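Hypothetical protein PA2201 (Pseudomonas aeruginosa, PDB 2FEF) is of unknown function but carries a C-terminal region related to PoNe immunity proteins, so it may protect its bacterium against a DNase toxin of that kind. Local coordinates at residues B[79-84]-B[109-114]; B[198-203]-B[245-250]; B[157-162]-B[285-290]; B[217-222]-B[272-277]; B[86-91]-B[254-259]. One frame throughout, in Å; residues are numbered along the deposited sequence.

Contact 1: residues B[79-84]-B[109-114]; sequences AAENAS and ALWLDY
Ala80 and Trp111 carry this contact between helices 66-93 and 97-127. The methyl carbon Ala80 CB sits almost squarely over the indole, 3.5 Å from the centroid of the five-membered ring and 7° off its normal. This is a CH-pi contact. Trp111 CG is anti to its own carbonyl carbon, beside the backbone N (chi1 -82°), and the indole beyond it lies against Ala80. At the ring edge, Trp111 NE1 donates to Ser84 OG at 3.0 Å, with a fairly straight N-H...O angle of 159°. The hydroxyl oxygen lies slightly out of the ring plane. Glu81 CG approaches the six-membered part of the indole at 3.9 Å from Trp111 CZ2.

Leu110 also packs on the small residues. Leu110 CD1 meets Ala83 CB at 3.8 Å, and Leu110 CB lies 4.2 Å from Ala80 CB.

The two short segments run antiparallel. Their axes come within 8.6 Å, and Ala80 CA and Leu110 CA are 5.1 Å apart. Small alanines at the interface are consistent with this close approach. The two successive antiparallel helices form a helical hairpin. Phe148 of helix 146-158 meets the Trp111 ring and also touches Glu81 and Ser84. The Glu81 carboxylate turns outward to Arg54 and Arg59 of the second subunit, with a salt bridge from each oxygen.

All the touching residues are buried. The buried indole N-H is met by the Ser84 hydroxyl oxygen in a mostly apolar interface. The Glu81 charge is probably balanced by the two arginines of the second subunit, so one residue helps to pack the hairpin and also takes part in the assembly.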
# COMPACT_ATOMS: atom_id res chain seq x y z
N ALA B 79 -0.50 -9.93 6.53
CA ALA B 79 0.72 -9.43 7.16
C ALA B 79 1.75 -10.53 7.44
O ALA B 79 2.96 -10.33 7.28
CB ALA B 79 0.37 -8.72 8.48
N ALA B 80 1.26 -11.68 7.93
CA ALA B 80 2.14 -12.85 8.16
C ALA B 80 2.83 -13.27 6.87
O ALA B 80 4.04 -13.58 6.87
CB ALA B 80 1.31 -14.01 8.75
N GLU B 81 2.11 -13.27 5.75
CA GLU B 81 2.75 -13.55 4.44
C GLU B 81 3.82 -12.52 4.10
O GLU B 81 4.88 -12.85 3.59
CB GLU B 81 1.71 -13.59 3.29
CG GLU B 81 0.69 -14.73 3.37
CD GLU B 81 -0.17 -14.89 2.09
OE1 GLU B 81 0.15 -14.30 1.03
OE2 GLU B 81 -1.18 -15.62 2.17
N ASN B 82 3.53 -11.25 4.34
CA ASN B 82 4.51 -10.19 4.06
C ASN B 82 5.76 -10.34 4.90
O ASN B 82 6.89 -10.04 4.44
CB ASN B 82 3.88 -8.80 4.32
CG ASN B 82 2.73 -8.46 3.36
OD1 ASN B 82 2.55 -9.05 2.27
ND2 ASN B 82 1.93 -7.48 3.79
N ALA B 83 5.59 -10.77 6.15
CA ALA B 83 6.75 -11.06 7.00
C ALA B 83 7.53 -12.26 6.47
O ALA B 83 8.75 -12.25 6.52
CB ALA B 83 6.36 -11.28 8.49
N SER B 84 6.85 -13.29 5.99
CA SER B 84 7.57 -14.39 5.31
C SER B 84 8.38 -13.91 4.06
O SER B 84 9.47 -14.39 3.83
CB SER B 84 6.58 -15.50 4.89
OG SER B 84 6.22 -16.27 6.04
N ALA B 109 5.73 -15.39 14.96
CA ALA B 109 4.73 -14.80 15.88
C ALA B 109 3.52 -14.31 15.11
O ALA B 109 2.41 -14.50 15.54
CB ALA B 109 5.33 -13.65 16.65
N LEU B 110 3.73 -13.66 13.97
CA LEU B 110 2.59 -13.14 13.23
C LEU B 110 1.72 -14.28 12.69
O LEU B 110 0.50 -14.15 12.71
CB LEU B 110 3.01 -12.18 12.11
CG LEU B 110 3.49 -10.80 12.60
CD1 LEU B 110 4.24 -10.15 11.42
CD2 LEU B 110 2.30 -9.93 13.15
N TRP B 111 2.34 -15.36 12.18
CA TRP B 111 1.56 -16.52 11.75
C TRP B 111 0.72 -17.15 12.89
O TRP B 111 -0.47 -17.47 12.70
CB TRP B 111 2.47 -17.57 11.10
CG TRP B 111 2.78 -17.28 9.65
CD1 TRP B 111 3.94 -16.71 9.15
CD2 TRP B 111 1.92 -17.51 8.53
NE1 TRP B 111 3.84 -16.62 7.78
CE2 TRP B 111 2.60 -17.06 7.38
CE3 TRP B 111 0.61 -18.02 8.39
CZ2 TRP B 111 2.05 -17.16 6.08
CZ3 TRP B 111 0.06 -18.12 7.12
CH2 TRP B 111 0.78 -17.67 5.98
N LEU B 112 1.34 -17.31 14.06
CA LEU B 112 0.69 -17.82 15.26
C LEU B 112 -0.45 -16.89 15.71
O LEU B 112 -1.57 -17.37 15.94
CB LEU B 112 1.71 -17.93 16.38
CG LEU B 112 1.23 -18.54 17.68
CD1 LEU B 112 0.69 -19.95 17.40
CD2 LEU B 112 2.38 -18.56 18.67
N ASP B 113 -0.17 -15.59 15.82
CA ASP B 113 -1.23 -14.58 16.15
C ASP B 113 -2.37 -14.59 15.15
O ASP B 113 -3.55 -14.54 15.54
CB ASP B 113 -0.65 -13.16 16.29
CG ASP B 113 0.33 -13.03 17.51
OD1 ASP B 113 0.37 -13.91 18.40
OD2 ASP B 113 1.05 -12.04 17.57
N TYR B 114 -2.03 -14.62 13.86
CA TYR B 114 -3.07 -14.78 12.85
C TYR B 114 -3.96 -15.98 13.14
O TYR B 114 -5.19 -15.85 13.14
CB TYR B 114 -2.44 -14.87 11.44
CG TYR B 114 -3.31 -15.48 10.35
CD1 TYR B 114 -4.61 -15.02 10.10
CD2 TYR B 114 -2.80 -16.50 9.51
CE1 TYR B 114 -5.39 -15.59 9.09
CE2 TYR B 114 -3.58 -17.05 8.50
CZ TYR B 114 -4.86 -16.61 8.30
OH TYR B 114 -5.65 -17.13 7.28

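Contact 2: residues B[198-203]-B[245-250]; sequences TFHPRP and RRLTGP
Arg202 and Arg246 bring together the start of the short helix 201-204 and an irregular segment, with their CA atoms 4.6 Å apart. Leu247 N donates to Arg202 O at 2.9 Å, and the N-H...O angle is 167°. The donor stands above the carbonyl plane. Arg246 CA also faces the same oxygen, in a CA-H...O contact of 3.5 Å. The peptide bond between Arg202 and Pro203 is cis.

Leu247 points its CD2 methyl at a face of His200, off centre and 3.7 Å from His200 CG. His200 is the N-cap of the short helix 201-204, and its NE2 bonds to Pro141 O. Pro203 CD packs on Arg246 CG at 3.8 Å. The Arg246 head goes further, to Gln229 O and to cation-pi contacts with Tyr230 and Phe233.

At the solvent side two like charges lie close together. Arg202 NE lies 3.4 Å from Arg245 NE, with the guanidinium planes 23° apart. Both atoms are donors, so no bond joins them. Pro201 CB lies over the other face of the Arg202 guanidinium.

This is surface packing in an all-helical fold. It joins the short helix 201-204, with its cis Pro203, to the loop before helix 258-267, inside the PoNi-like C-terminal region.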
# COMPACT_ATOMS: atom_id res chain seq x y z
N THR B 198 2.82 -37.16 0.46
CA THR B 198 3.54 -35.98 -0.03
C THR B 198 2.49 -35.07 -0.71
O THR B 198 1.90 -35.45 -1.73
CB THR B 198 4.65 -36.38 -1.02
OG1 THR B 198 5.61 -37.21 -0.35
CG2 THR B 198 5.37 -35.14 -1.59
N PHE B 199 2.25 -33.90 -0.13
CA PHE B 199 1.22 -33.00 -0.64
C PHE B 199 1.51 -32.46 -2.04
O PHE B 199 0.58 -32.21 -2.80
CB PHE B 199 0.94 -31.86 0.34
CG PHE B 199 0.39 -32.31 1.68
CD1 PHE B 199 -0.17 -33.59 1.83
CD2 PHE B 199 0.44 -31.47 2.78
CE1 PHE B 199 -0.66 -34.01 3.07
CE2 PHE B 199 -0.07 -31.88 4.01
CZ PHE B 199 -0.61 -33.14 4.15
N HIS B 200 2.79 -32.28 -2.36
CA HIS B 200 3.22 -31.70 -3.63
C HIS B 200 4.36 -32.55 -4.20
O HIS B 200 5.53 -32.29 -3.92
CB HIS B 200 3.61 -30.25 -3.41
CG HIS B 200 2.51 -29.45 -2.78
ND1 HIS B 200 1.53 -28.83 -3.52
CD2 HIS B 200 2.21 -29.20 -1.48
CE1 HIS B 200 0.68 -28.23 -2.71
NE2 HIS B 200 1.09 -28.42 -1.46
N PRO B 201 4.00 -33.61 -4.95
CA PRO B 201 4.96 -34.60 -5.41
C PRO B 201 6.08 -34.01 -6.29
O PRO B 201 7.16 -34.57 -6.37
CB PRO B 201 4.10 -35.61 -6.19
CG PRO B 201 2.70 -35.39 -5.70
CD PRO B 201 2.62 -33.93 -5.38
N ARG B 202 5.80 -32.86 -6.92
CA ARG B 202 6.81 -32.14 -7.71
C ARG B 202 7.08 -30.82 -6.95
O ARG B 202 6.25 -29.94 -6.97
CB ARG B 202 6.23 -31.80 -9.09
CG ARG B 202 6.26 -32.93 -10.14
CD ARG B 202 5.55 -34.23 -9.75
NE ARG B 202 4.09 -34.15 -9.63
CZ ARG B 202 3.27 -35.21 -9.71
NH1 ARG B 202 1.96 -35.04 -9.57
NH2 ARG B 202 3.75 -36.43 -9.94
N PRO B 203 8.26 -30.67 -6.34
CA PRO B 203 9.45 -31.52 -6.37
C PRO B 203 9.57 -32.61 -5.29
O PRO B 203 10.44 -33.46 -5.39
CB PRO B 203 10.58 -30.51 -6.15
CG PRO B 203 10.01 -29.49 -5.20
CD PRO B 203 8.50 -29.42 -5.57
N ARG B 245 5.09 -28.92 -13.64
CA ARG B 245 4.21 -29.03 -12.49
C ARG B 245 4.90 -28.80 -11.14
O ARG B 245 4.26 -28.84 -10.07
CB ARG B 245 3.34 -30.29 -12.55
CG ARG B 245 4.10 -31.55 -12.54
CD ARG B 245 3.36 -32.69 -13.22
NE ARG B 245 4.04 -33.99 -13.05
CZ ARG B 245 5.33 -34.23 -13.29
NH1 ARG B 245 6.13 -33.25 -13.71
NH2 ARG B 245 5.84 -35.44 -13.12
N ARG B 246 6.20 -28.47 -11.17
CA ARG B 246 6.88 -28.15 -9.93
C ARG B 246 6.23 -26.99 -9.15
O ARG B 246 5.89 -25.91 -9.68
CB ARG B 246 8.36 -27.87 -10.19
CG ARG B 246 9.18 -27.80 -8.90
CD ARG B 246 10.29 -26.84 -9.13
NE ARG B 246 11.41 -26.81 -8.19
CZ ARG B 246 11.54 -25.92 -7.20
NH1 ARG B 246 10.60 -25.01 -6.93
NH2 ARG B 246 12.67 -25.92 -6.50
N LEU B 247 6.01 -27.23 -7.86
CA LEU B 247 5.50 -26.18 -7.01
C LEU B 247 6.58 -25.11 -6.91
O LEU B 247 7.78 -25.41 -6.85
CB LEU B 247 5.21 -26.73 -5.61
CG LEU B 247 4.50 -25.77 -4.63
CD1 LEU B 247 3.07 -25.58 -5.12
CD2 LEU B 247 4.54 -26.35 -3.22
N THR B 248 6.15 -23.86 -6.92
CA THR B 248 7.06 -22.74 -6.63
C THR B 248 6.43 -21.88 -5.53
O THR B 248 5.20 -21.93 -5.30
CB THR B 248 7.33 -21.86 -7.89
OG1 THR B 248 6.09 -21.26 -8.31
CG2 THR B 248 7.95 -22.73 -9.04
N GLY B 249 7.25 -21.10 -4.85
CA GLY B 249 6.77 -20.26 -3.73
C GLY B 249 7.57 -18.97 -3.75
O GLY B 249 8.49 -18.80 -2.94
N PRO B 250 7.24 -18.05 -4.68
CA PRO B 250 8.04 -16.82 -4.77
C PRO B 250 7.87 -15.91 -3.55
O PRO B 250 8.66 -15.00 -3.36
CB PRO B 250 7.48 -16.13 -6.01
CG PRO B 250 6.06 -16.61 -6.10
CD PRO B 250 6.16 -18.07 -5.69

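Contact 3: residues B[157-162]-B[285-290]; sequences VLLDAQ and VDYARA
Ala288 O and Asp160 OD1 are bridged by one water, which donates to both. It is 2.7 Å from Ala288 O and 2.9 Å from Asp160 OD1. Asp160 has a positive phi and is the C-prime residue of a Schellman motif that ends helix 146-158. That motif turns the chain beside helix 282-292. The other carboxylate oxygen, Asp160 OD2, forms a salt bridge with Arg291.

No direct hydrogen bond joins the two segments. The contact rests on a small residue set against a helix end. Ala288 points its methyl at the last carbonyls of the helix, with Ala288 CB 3.3 Å from Leu158 O and 3.5 Å from Val157 O. The Asp160 and Ala288 CA atoms are 5.0 Å apart.

The ring edge of Tyr287 meets Leu158 O as well, and then Leu159 O. Leu158 O lies in the ring plane, 3.7 Å from Tyr287 CD2, and Leu159 O comes near the same edge at Tyr287 CE2. Arg101 of helix 97-127 also serves this helix end. It bonds to Asp160 O, makes a weak bond to Leu159 O and touches Tyr287. Its positive charge would probably be favourable beside these carbonyls.

The apolar side is supplied by leucines. Leu159 CD2 lies 4.2 Å from Tyr287 CE2. Leu158 also touches Ser261, so helix 258-267 borders the contact too. The Leu158 side chain crosses that of Val285 obliquely, with Leu158 CD2 4.0 Å from Val285 CG2.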
# COMPACT_ATOMS: atom_id res chain seq x y z
N VAL B 157 14.42 -24.50 11.95
CA VAL B 157 15.60 -25.35 12.10
C VAL B 157 16.91 -24.59 11.76
O VAL B 157 17.90 -24.63 12.51
CB VAL B 157 15.47 -26.61 11.18
CG1 VAL B 157 16.78 -27.43 11.21
CG2 VAL B 157 14.29 -27.51 11.60
N LEU B 158 16.91 -23.89 10.64
CA LEU B 158 18.13 -23.23 10.13
C LEU B 158 18.51 -22.02 10.98
O LEU B 158 19.67 -21.58 10.98
CB LEU B 158 17.92 -22.82 8.66
CG LEU B 158 18.05 -23.98 7.65
CD1 LEU B 158 17.53 -23.59 6.33
CD2 LEU B 158 19.57 -24.45 7.54
N LEU B 159 17.54 -21.47 11.71
CA LEU B 159 17.82 -20.32 12.56
C LEU B 159 17.82 -20.62 14.05
O LEU B 159 17.80 -19.69 14.86
CB LEU B 159 16.89 -19.12 12.19
CG LEU B 159 16.99 -18.68 10.73
CD1 LEU B 159 15.85 -17.65 10.33
CD2 LEU B 159 18.43 -18.15 10.37
N ASP B 160 17.89 -21.89 14.40
CA ASP B 160 17.98 -22.35 15.80
C ASP B 160 16.85 -21.76 16.64
O ASP B 160 17.06 -21.26 17.78
CB ASP B 160 19.39 -22.11 16.41
CG ASP B 160 19.53 -22.67 17.85
OD1 ASP B 160 19.09 -23.83 18.11
OD2 ASP B 160 20.09 -21.97 18.72
N ALA B 161 15.65 -21.84 16.08
CA ALA B 161 14.42 -21.37 16.73
C ALA B 161 13.35 -22.47 16.74
O ALA B 161 12.15 -22.19 16.68
CB ALA B 161 13.91 -20.11 16.03
N GLN B 162 13.79 -23.73 16.83
CA GLN B 162 12.87 -24.88 16.73
C GLN B 162 11.83 -24.94 17.84
O GLN B 162 10.84 -25.64 17.72
CB GLN B 162 13.64 -26.20 16.78
CG GLN B 162 14.58 -26.46 15.57
CD GLN B 162 15.08 -27.88 15.55
OE1 GLN B 162 14.31 -28.83 15.72
NE2 GLN B 162 16.40 -28.04 15.32
N VAL B 285 23.37 -23.51 7.79
CA VAL B 285 23.72 -24.78 8.44
C VAL B 285 24.76 -24.52 9.53
O VAL B 285 24.60 -24.96 10.67
CB VAL B 285 24.18 -25.84 7.41
CG1 VAL B 285 24.68 -27.13 8.13
CG2 VAL B 285 23.01 -26.14 6.41
N ASP B 286 25.83 -23.80 9.18
CA ASP B 286 26.90 -23.52 10.12
C ASP B 286 26.39 -22.72 11.32
O ASP B 286 26.74 -23.05 12.46
CB ASP B 286 28.07 -22.81 9.41
CG ASP B 286 28.74 -23.68 8.35
OD1 ASP B 286 28.58 -24.93 8.39
OD2 ASP B 286 29.44 -23.11 7.45
N TYR B 287 25.58 -21.69 11.05
CA TYR B 287 24.99 -20.81 12.07
C TYR B 287 24.16 -21.60 13.08
O TYR B 287 24.36 -21.46 14.30
CB TYR B 287 24.11 -19.73 11.42
CG TYR B 287 23.31 -18.92 12.41
CD1 TYR B 287 23.91 -17.93 13.18
CD2 TYR B 287 21.94 -19.17 12.60
CE1 TYR B 287 23.17 -17.19 14.09
CE2 TYR B 287 21.21 -18.42 13.51
CZ TYR B 287 21.84 -17.45 14.27
OH TYR B 287 21.12 -16.70 15.18
N ALA B 288 23.22 -22.41 12.58
CA ALA B 288 22.35 -23.21 13.43
C ALA B 288 23.16 -24.21 14.30
O ALA B 288 22.89 -24.36 15.50
CB ALA B 288 21.33 -23.95 12.57
N ARG B 289 24.17 -24.85 13.70
CA ARG B 289 25.00 -25.82 14.43
C ARG B 289 25.76 -25.11 15.53
O ARG B 289 25.73 -25.56 16.68
CB ARG B 289 25.95 -26.58 13.50
CG ARG B 289 25.22 -27.55 12.56
CD ARG B 289 26.17 -28.19 11.57
NE ARG B 289 25.55 -29.31 10.89
CZ ARG B 289 26.09 -29.97 9.87
NH1 ARG B 289 27.29 -29.63 9.41
NH2 ARG B 289 25.45 -30.98 9.31
N ALA B 290 26.42 -24.00 15.20
CA ALA B 290 27.19 -23.22 16.19
C ALA B 290 26.31 -22.69 17.34
O ALA B 290 26.70 -22.78 18.51
CB ALA B 290 27.93 -22.06 15.52
O HOH W 1 20.57 -25.48 16.23

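Contact 4: residues B[217-222]-B[272-277]; sequences SDAQAL and GVLRAS
Ala219 and Leu274 meet in an apolar contact between two connecting segments near the periphery of the fold. Residues 217-222 link helix 208-213 to helix 223-234. Residues 272-277 include a short, weakly bonded helix between helices 258-267 and 282-292. An Asx turn shapes the first segment. Asp218 OD1 accepts from Gln220 N at 2.9 Å, and the nitrogen meets it from above the carboxylate plane.

No hydrogen bond crosses between the segments, and the backbones stay apart. The nearest CA pair, Gln220 and Val273, is separated by 6.5 Å. Side chains fill the interval.

Leu274 straddles Ala219 with both branches. Leu274 CD1 touches the methyl Ala219 CB at 3.8 Å, while Leu274 CD2 approaches Ala219 O at 3.5 Å. That oxygen already accepts from Leu222 N within its own turn. Leu274 CD2 also reaches Leu222, 4.3 Å from Leu222 CB. Behind this pair lie Val260 of helix 258-267, which touches both leucines, and Leu226 of helix 223-234, which touches Leu274. Trp269 backs Ala219 and Leu222. The contact thus adjoins side chains of helices 223-234 and 258-267.

Val273 extends the packing to the exposed side. Val273 CG1 lies 4.0 Å from Ala219 CB. Gln220 CB points away from the other segment. Its CG is anti to the backbone N (chi1 177°), and the chain, bent at chi2, crosses Val273 at about a right angle. The amide oxygen Gln220 OE1 then comes to 3.3 Å from the methyl Val273 CG2.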
# COMPACT_ATOMS: atom_id res chain seq x y z
N SER B 217 23.67 -40.98 6.77
CA SER B 217 25.11 -40.98 6.98
C SER B 217 25.80 -40.39 5.76
O SER B 217 27.04 -40.24 5.74
CB SER B 217 25.60 -42.42 7.17
OG SER B 217 25.35 -43.20 6.01
N ASP B 218 25.00 -40.11 4.74
CA ASP B 218 25.51 -39.59 3.49
C ASP B 218 24.59 -38.50 2.96
O ASP B 218 23.40 -38.73 2.70
CB ASP B 218 25.73 -40.70 2.44
CG ASP B 218 26.87 -40.38 1.49
OD1 ASP B 218 27.14 -39.17 1.25
OD2 ASP B 218 27.50 -41.34 0.97
N ALA B 219 25.17 -37.31 2.81
CA ALA B 219 24.47 -36.19 2.20
C ALA B 219 24.31 -36.44 0.69
O ALA B 219 23.46 -35.84 0.06
CB ALA B 219 25.26 -34.93 2.45
N GLN B 220 25.12 -37.36 0.13
CA GLN B 220 25.07 -37.68 -1.31
C GLN B 220 23.65 -38.08 -1.78
O GLN B 220 23.30 -37.92 -2.95
CB GLN B 220 26.09 -38.78 -1.66
CG GLN B 220 26.03 -39.22 -3.14
CD GLN B 220 26.34 -38.08 -4.12
OE1 GLN B 220 27.16 -37.20 -3.85
NE2 GLN B 220 25.66 -38.10 -5.28
N ALA B 221 22.85 -38.58 -0.84
CA ALA B 221 21.49 -38.98 -1.08
C ALA B 221 20.62 -37.82 -1.60
O ALA B 221 19.60 -38.06 -2.25
CB ALA B 221 20.88 -39.58 0.22
N LEU B 222 21.05 -36.58 -1.33
CA LEU B 222 20.28 -35.39 -1.70
C LEU B 222 20.93 -34.58 -2.81
O LEU B 222 20.35 -33.59 -3.28
CB LEU B 222 20.03 -34.52 -0.47
CG LEU B 222 19.03 -35.15 0.52
CD1 LEU B 222 18.90 -34.33 1.82
CD2 LEU B 222 17.62 -35.36 -0.09
N GLY B 272 29.41 -31.53 2.70
CA GLY B 272 30.30 -30.91 1.73
C GLY B 272 29.85 -31.02 0.28
O GLY B 272 29.93 -30.05 -0.48
N VAL B 273 29.39 -32.19 -0.12
CA VAL B 273 28.93 -32.40 -1.50
C VAL B 273 27.79 -31.42 -1.87
O VAL B 273 27.70 -30.94 -3.02
CB VAL B 273 28.54 -33.88 -1.77
CG1 VAL B 273 27.30 -34.33 -0.99
CG2 VAL B 273 28.41 -34.15 -3.27
N LEU B 274 26.98 -31.06 -0.89
CA LEU B 274 25.84 -30.19 -1.16
C LEU B 274 26.19 -28.70 -1.26
O LEU B 274 25.44 -27.90 -1.83
CB LEU B 274 24.75 -30.43 -0.12
CG LEU B 274 24.35 -31.89 0.12
CD1 LEU B 274 23.32 -31.90 1.21
CD2 LEU B 274 23.84 -32.55 -1.17
N ARG B 275 27.33 -28.32 -0.69
CA ARG B 275 27.74 -26.90 -0.67
C ARG B 275 28.12 -26.37 -2.05
O ARG B 275 28.18 -25.15 -2.26
CB ARG B 275 28.88 -26.69 0.33
CG ARG B 275 28.38 -26.97 1.71
CD ARG B 275 29.11 -26.25 2.77
NE ARG B 275 28.47 -26.54 4.03
CZ ARG B 275 28.45 -25.75 5.09
NH1 ARG B 275 29.05 -24.56 5.03
NH2 ARG B 275 27.80 -26.13 6.19
N ALA B 276 28.39 -27.27 -2.98
CA ALA B 276 28.61 -26.89 -4.39
C ALA B 276 27.36 -26.23 -4.97
O ALA B 276 27.47 -25.47 -5.94
CB ALA B 276 29.00 -28.10 -5.20
N SER B 277 26.19 -26.54 -4.39
CA SER B 277 24.91 -26.05 -4.96
C SER B 277 24.65 -24.59 -4.60
O SER B 277 24.69 -24.24 -3.42
CB SER B 277 23.72 -26.88 -4.50
OG SER B 277 22.53 -26.20 -4.92

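Contact 5: residues B[86-91]-B[254-259]; sequences LLLKAI and GWWAME
Leu88 and Gly254 are the closest backbone pair, with CA atoms 7.5 Å apart, where helix 66-93 passes the irregular chain leading into helix 258-267. Gly254 has a positive phi and no side chain, and Leu88 CD2 lies against its backbone, 4.2 Å from Gly254 N.

Trp256 is met from two directions. Ile91 CG2 lies over a face of the indole, off centre, 3.9 Å from the centroid of the five-membered ring in a CH-pi contact. Leu88 CD1 comes in the ring plane at the edge, 3.7 Å from Trp256 CD1. The opposite face is backed by Trp255 CD1, so the indole is held between Ile91 and its own neighbour. Trp256 NE1 donates to Asp92 OD1, just beyond Ile91, and this bond probably helps to hold the ring's rotation.

Met258, a selenomethionine, reaches across with an extended chain. Its terminal methyl Met258 CE lies 4.0 Å from Ile91 CD1 and 4.2 Å from Leu88 CD1. Met155 of helix 146-158 touches both Met258 and Ile91.

An inverse gamma turn centred on Ala257 separates Trp256 from Met258. Ala257 is also the N-cap of helix 258-267. The contact is typical core packing of a helical fold: a helix of the PA2201 N-terminal-like region meets the loop and first turn of helix 258-267 in the PoNi-like C-terminal region.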
# COMPACT_ATOMS: atom_id res chain seq x y z
N LEU B 86 9.46 -10.84 3.58
CA LEU B 86 10.58 -10.06 4.12
C LEU B 86 11.73 -10.99 4.49
O LEU B 86 12.89 -10.71 4.18
CB LEU B 86 10.13 -9.26 5.36
CG LEU B 86 11.12 -8.15 5.73
CD1 LEU B 86 11.04 -6.95 4.80
CD2 LEU B 86 10.91 -7.70 7.20
N LEU B 87 11.40 -12.11 5.16
CA LEU B 87 12.45 -13.07 5.56
C LEU B 87 13.19 -13.58 4.31
O LEU B 87 14.41 -13.58 4.26
CB LEU B 87 11.84 -14.23 6.37
CG LEU B 87 12.86 -15.32 6.81
CD1 LEU B 87 14.00 -14.73 7.54
CD2 LEU B 87 12.12 -16.33 7.67
N LEU B 88 12.43 -14.00 3.31
CA LEU B 88 13.01 -14.45 2.05
C LEU B 88 13.93 -13.40 1.42
O LEU B 88 15.06 -13.71 1.05
CB LEU B 88 11.88 -14.89 1.09
CG LEU B 88 12.41 -15.36 -0.27
CD1 LEU B 88 13.29 -16.63 -0.13
CD2 LEU B 88 11.24 -15.56 -1.22
N LYS B 89 13.47 -12.16 1.30
CA LYS B 89 14.32 -11.11 0.76
C LYS B 89 15.62 -10.94 1.57
O LYS B 89 16.70 -10.68 1.02
CB LYS B 89 13.53 -9.81 0.75
CG LYS B 89 12.37 -9.87 -0.24
CD LYS B 89 12.87 -9.76 -1.69
CE LYS B 89 11.78 -10.22 -2.64
NZ LYS B 89 12.34 -10.19 -4.04
N ALA B 90 15.50 -11.05 2.90
CA ALA B 90 16.68 -10.91 3.76
C ALA B 90 17.69 -12.07 3.53
O ALA B 90 18.90 -11.86 3.54
CB ALA B 90 16.22 -10.88 5.21
N ILE B 91 17.20 -13.28 3.32
CA ILE B 91 18.06 -14.41 2.92
C ILE B 91 18.80 -14.10 1.59
O ILE B 91 20.06 -14.22 1.49
CB ILE B 91 17.25 -15.75 2.77
CG1 ILE B 91 16.55 -16.11 4.10
CG2 ILE B 91 18.26 -16.90 2.34
CD1 ILE B 91 15.51 -17.22 3.98
N GLY B 254 11.24 -19.41 -2.82
CA GLY B 254 12.06 -18.86 -3.90
C GLY B 254 13.15 -19.80 -4.39
O GLY B 254 12.90 -20.96 -4.74
N TRP B 255 14.37 -19.28 -4.40
CA TRP B 255 15.57 -19.94 -4.93
C TRP B 255 16.08 -21.09 -4.05
O TRP B 255 16.82 -21.95 -4.50
CB TRP B 255 16.64 -18.86 -5.00
CG TRP B 255 17.99 -19.18 -5.54
CD1 TRP B 255 19.12 -19.45 -4.84
CD2 TRP B 255 18.35 -19.19 -6.92
NE1 TRP B 255 20.18 -19.63 -5.69
CE2 TRP B 255 19.73 -19.47 -6.98
CE3 TRP B 255 17.64 -18.97 -8.10
CZ2 TRP B 255 20.41 -19.56 -8.19
CZ3 TRP B 255 18.33 -19.05 -9.31
CH2 TRP B 255 19.70 -19.35 -9.35
N TRP B 256 15.69 -21.09 -2.78
CA TRP B 256 16.45 -21.81 -1.76
C TRP B 256 15.98 -23.22 -1.46
O TRP B 256 14.82 -23.44 -1.16
CB TRP B 256 16.49 -20.98 -0.45
CG TRP B 256 17.10 -19.65 -0.76
CD1 TRP B 256 16.46 -18.44 -0.82
CD2 TRP B 256 18.45 -19.42 -1.12
NE1 TRP B 256 17.34 -17.47 -1.20
CE2 TRP B 256 18.58 -18.04 -1.38
CE3 TRP B 256 19.57 -20.26 -1.26
CZ2 TRP B 256 19.78 -17.46 -1.77
CZ3 TRP B 256 20.77 -19.69 -1.65
CH2 TRP B 256 20.87 -18.30 -1.89
N ALA B 257 16.91 -24.17 -1.50
CA ALA B 257 16.65 -25.51 -1.02
C ALA B 257 16.67 -25.53 0.49
O ALA B 257 17.57 -26.11 1.10
CB ALA B 257 17.73 -26.50 -1.58
N MSE B 258 15.64 -24.95 1.09
CA MSE B 258 15.51 -24.81 2.55
C MSE B 258 15.33 -26.15 3.20
O MSE B 258 15.79 -26.36 4.32
CB MSE B 258 14.20 -24.04 2.83
CG MSE B 258 14.33 -22.66 2.43
SE MSE B 258 12.65 -21.76 2.91
CE MSE B 258 13.30 -20.06 2.30
N GLU B 259 14.64 -27.05 2.50
CA GLU B 259 14.41 -28.39 3.03
C GLU B 259 15.73 -29.19 3.16
O GLU B 259 15.99 -29.76 4.22
CB GLU B 259 13.34 -29.16 2.24
CG GLU B 259 13.66 -29.78 0.85
CD GLU B 259 13.97 -28.78 -0.25
OE1 GLU B 259 14.91 -27.98 -0.07
OE2 GLU B 259 13.36 -28.86 -1.34

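How the contacts relate
Contact 5 is the most central and joins the two family regions. It shares helix 66-93 with contact 1, and their centres are 16 Å apart. It touches contact 2 through a probable hydrogen bond from Gly254 N to Gly249 O (2.8 Å), and Pro250 O packs on Leu88 CD2. It meets contact 3 where Leu158 CD1 lies 3.8 Å from Met258 O. Contact 3 is tied to contact 4 by a salt bridge between Asp286 OD1 and Arg275 NH2 (2.6 Å). Contacts 1 and 4 lie on opposite sides of the chain's centre, with their own centres 32 Å apart. No active site or ligand is known to relate them to.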